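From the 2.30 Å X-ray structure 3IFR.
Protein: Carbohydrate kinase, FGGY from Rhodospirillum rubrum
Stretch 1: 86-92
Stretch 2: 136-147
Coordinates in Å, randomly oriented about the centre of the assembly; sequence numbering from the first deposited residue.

Stretch 1, residues 86-92: LPAVVLL
Stretch 2 136-147: QQLVTAKLRWIE

An extended segment can pack on a helix by presenting alternate residues to it, and the carbohydrate kinase of Rhodospirillum rubrum gives a compact example. Residues 86-92 run extended, with Val90 to Leu92 in a strand; residues 139-147 form a helix with Leu138 at its N-cap, held by i to i+4 bonds such as Leu143 N to Val139 O (2.7 Å). The chains advance in the same general sense, register being set by Val89 and Val139, whose CA atoms lie 6.4 Å apart.

Leu86 (phi/psi -153/164, chi1 p, chi2 t) makes no contact but precedes a cis peptide bond. Pro87 (-84/120, C-gamma exo) has its CA-to-CB bond toward the second stretch: CG lies 3.6 Å from Gln137 O, in the loop before the helix, and CB 4.0 Å from CG2 of Val139 (chi1 t). No direct hydrogen bond joins the stretches; a water links them instead. It donates to Pro87 O (2.6 Å from the water oxygen) and to Gln137 O (3.0 Å), and accepts from Lys142 NZ (2.6 Å).

Ala88 (-88/154) turns away. Val89 (-114/111, chi1 t) returns toward the helix and is the most covered residue of its stretch; its CG2 sits 4.2 Å from Val139 CG2 and 3.5 Å from Lys142 CD. Lys142 (m, t, t, chi4 94°) thus lends its aliphatic chain to an apolar contact while its ammonium reaches back, NZ donating to Gln136 O at 2.8 Å.

Val90 (-114/131, chi1 t) is out of reach. Leu91 (-111/121, m, t) points toward the helix one turn further on. Its CD2 meets CD1 of Leu143 (chi1 -107°, chi2 13°) at 4.2 Å, and its CD1 approaches Ile146 CD1 (m, t) at a tight 3.2 Å. Leu92 (-112/143, m, t) completes the alternation, beyond reach of the helix.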

# COMPACT_ATOMS: atom_id res chain seq x y z
N LEU A 86 -5.73 -2.13 -4.39
CA LEU A 86 -6.94 -1.31 -4.45
C LEU A 86 -6.55 0.16 -4.71
O LEU A 86 -5.38 0.55 -4.56
CB LEU A 86 -7.75 -1.40 -3.12
CG LEU A 86 -7.19 -0.72 -1.86
CD1 LEU A 86 -8.22 -0.67 -0.71
CD2 LEU A 86 -5.90 -1.40 -1.37
N PRO A 87 -7.52 0.98 -5.12
CA PRO A 87 -8.84 0.49 -5.54
C PRO A 87 -8.79 0.07 -7.01
O PRO A 87 -8.44 0.88 -7.87
CB PRO A 87 -9.73 1.71 -5.41
CG PRO A 87 -8.90 2.78 -4.74
CD PRO A 87 -7.47 2.44 -5.01
N ALA A 88 -9.08 -1.21 -7.29
CA ALA A 88 -9.18 -1.64 -8.66
C ALA A 88 -10.63 -1.35 -8.99
O ALA A 88 -11.49 -1.27 -8.09
CB ALA A 88 -8.86 -3.11 -8.78
N VAL A 89 -10.91 -1.15 -10.27
CA VAL A 89 -12.28 -0.94 -10.71
C VAL A 89 -12.68 -2.11 -11.60
O VAL A 89 -12.17 -2.27 -12.71
CB VAL A 89 -12.42 0.36 -11.51
CG1 VAL A 89 -13.81 0.47 -12.15
CG2 VAL A 89 -12.12 1.58 -10.61
N VAL A 90 -13.60 -2.91 -11.08
CA VAL A 90 -14.20 -4.05 -11.77
C VAL A 90 -15.68 -3.76 -11.98
O VAL A 90 -16.36 -3.39 -11.00
CB VAL A 90 -14.07 -5.33 -10.88
CG1 VAL A 90 -14.72 -6.53 -11.57
CG2 VAL A 90 -12.63 -5.61 -10.61
N LEU A 91 -16.17 -3.96 -13.22
CA LEU A 91 -17.58 -3.74 -13.60
C LEU A 91 -18.34 -5.04 -13.93
O LEU A 91 -17.97 -5.80 -14.83
CB LEU A 91 -17.68 -2.76 -14.78
CG LEU A 91 -16.85 -1.50 -14.52
CD1 LEU A 91 -16.75 -0.56 -15.69
CD2 LEU A 91 -17.43 -0.79 -13.34
N LEU A 92 -19.42 -5.30 -13.19
CA LEU A 92 -20.28 -6.43 -13.52
C LEU A 92 -21.64 -5.97 -14.03
O LEU A 92 -22.22 -4.98 -13.56
CB LEU A 92 -20.44 -7.43 -12.36
CG LEU A 92 -19.16 -7.88 -11.65
CD1 LEU A 92 -19.47 -8.81 -10.47
CD2 LEU A 92 -18.18 -8.53 -12.65
N GLN A 136 -7.21 10.68 -9.55
CA GLN A 136 -7.51 9.59 -10.46
C GLN A 136 -7.65 8.25 -9.74
O GLN A 136 -8.07 7.30 -10.33
CB GLN A 136 -6.44 9.44 -11.53
CG GLN A 136 -6.30 10.62 -12.45
CD GLN A 136 -5.47 10.29 -13.69
OE1 GLN A 136 -4.56 11.06 -14.07
NE2 GLN A 136 -5.78 9.14 -14.33
N GLN A 137 -7.29 8.17 -8.48
CA GLN A 137 -7.44 6.88 -7.82
C GLN A 137 -8.87 6.63 -7.35
O GLN A 137 -9.27 5.49 -7.12
CB GLN A 137 -6.47 6.81 -6.68
CG GLN A 137 -5.70 5.56 -6.66
CD GLN A 137 -4.23 5.84 -6.45
OE1 GLN A 137 -3.50 6.11 -7.41
NE2 GLN A 137 -3.78 5.81 -5.18
N LEU A 138 -9.66 7.69 -7.24
CA LEU A 138 -11.07 7.51 -6.89
C LEU A 138 -11.78 6.66 -7.95
O LEU A 138 -11.72 6.94 -9.16
CB LEU A 138 -11.80 8.85 -6.81
CG LEU A 138 -11.31 9.85 -5.79
CD1 LEU A 138 -12.11 11.15 -5.95
CD2 LEU A 138 -11.41 9.26 -4.38
N VAL A 139 -12.43 5.60 -7.48
CA VAL A 139 -13.37 4.84 -8.30
C VAL A 139 -14.29 5.80 -9.10
O VAL A 139 -14.54 5.60 -10.29
CB VAL A 139 -14.19 3.95 -7.41
CG1 VAL A 139 -15.34 3.27 -8.21
CG2 VAL A 139 -13.25 2.91 -6.78
N THR A 140 -14.75 6.85 -8.43
CA THR A 140 -15.55 7.93 -9.04
C THR A 140 -14.92 8.56 -10.29
O THR A 140 -15.61 8.79 -11.29
CB THR A 140 -15.81 9.02 -8.00
OG1 THR A 140 -16.65 8.49 -6.96
CG2 THR A 140 -16.45 10.24 -8.63
N ALA A 141 -13.64 8.88 -10.25
CA ALA A 141 -12.96 9.41 -11.44
C ALA A 141 -12.98 8.40 -12.58
O ALA A 141 -13.42 8.71 -13.69
CB ALA A 141 -11.54 9.83 -11.13
N LYS A 142 -12.51 7.18 -12.33
CA LYS A 142 -12.61 6.13 -13.33
C LYS A 142 -14.04 5.91 -13.84
O LYS A 142 -14.22 5.74 -15.04
CB LYS A 142 -11.97 4.84 -12.86
CG LYS A 142 -10.45 4.94 -12.82
CD LYS A 142 -9.89 3.88 -11.93
CE LYS A 142 -8.33 3.80 -11.96
NZ LYS A 142 -7.67 4.59 -10.89
N LEU A 143 -15.04 5.95 -12.96
CA LEU A 143 -16.45 5.86 -13.40
C LEU A 143 -16.86 6.98 -14.38
O LEU A 143 -17.41 6.69 -15.44
CB LEU A 143 -17.39 5.82 -12.21
CG LEU A 143 -18.08 4.51 -11.86
CD1 LEU A 143 -17.48 3.33 -12.57
CD2 LEU A 143 -18.15 4.30 -10.30
N ARG A 144 -16.57 8.25 -14.04
CA ARG A 144 -16.87 9.37 -14.95
C ARG A 144 -16.22 9.15 -16.32
O ARG A 144 -16.81 9.48 -17.33
CB ARG A 144 -16.35 10.70 -14.39
CG ARG A 144 -17.06 11.25 -13.21
CD ARG A 144 -18.47 11.71 -13.53
NE ARG A 144 -19.03 12.44 -12.39
CZ ARG A 144 -18.94 13.76 -12.19
NH1 ARG A 144 -18.33 14.55 -13.07
NH2 ARG A 144 -19.48 14.29 -11.10
N TRP A 145 -14.98 8.64 -16.35
CA TRP A 145 -14.28 8.41 -17.62
C TRP A 145 -15.05 7.37 -18.46
O TRP A 145 -15.35 7.58 -19.63
CB TRP A 145 -12.86 7.92 -17.37
CG TRP A 145 -12.09 7.69 -18.63
CD1 TRP A 145 -11.21 8.54 -19.22
CD2 TRP A 145 -12.13 6.50 -19.45
NE1 TRP A 145 -10.71 7.98 -20.37
CE2 TRP A 145 -11.25 6.72 -20.53
CE3 TRP A 145 -12.79 5.28 -19.36
CZ2 TRP A 145 -11.03 5.76 -21.52
CZ3 TRP A 145 -12.58 4.33 -20.35
CH2 TRP A 145 -11.72 4.58 -21.42
N ILE A 146 -15.35 6.25 -17.85
CA ILE A 146 -16.14 5.23 -18.49
C ILE A 146 -17.48 5.75 -19.06
O ILE A 146 -17.85 5.41 -20.19
CB ILE A 146 -16.40 4.09 -17.48
CG1 ILE A 146 -15.19 3.18 -17.40
CG2 ILE A 146 -17.60 3.27 -17.90
CD1 ILE A 146 -15.32 2.25 -16.24
N GLU A 147 -18.22 6.52 -18.27
CA GLU A 147 -19.49 7.08 -18.74
C GLU A 147 -19.28 7.88 -20.01
O GLU A 147 -20.12 7.86 -20.91
CB GLU A 147 -20.04 8.05 -17.72
CG GLU A 147 -21.07 9.00 -18.27
CD GLU A 147 -21.76 9.76 -17.17
OE1 GLU A 147 -22.93 9.47 -16.94
OE2 GLU A 147 -21.14 10.62 -16.49
O HOH W 1 -7.89 3.33 -8.61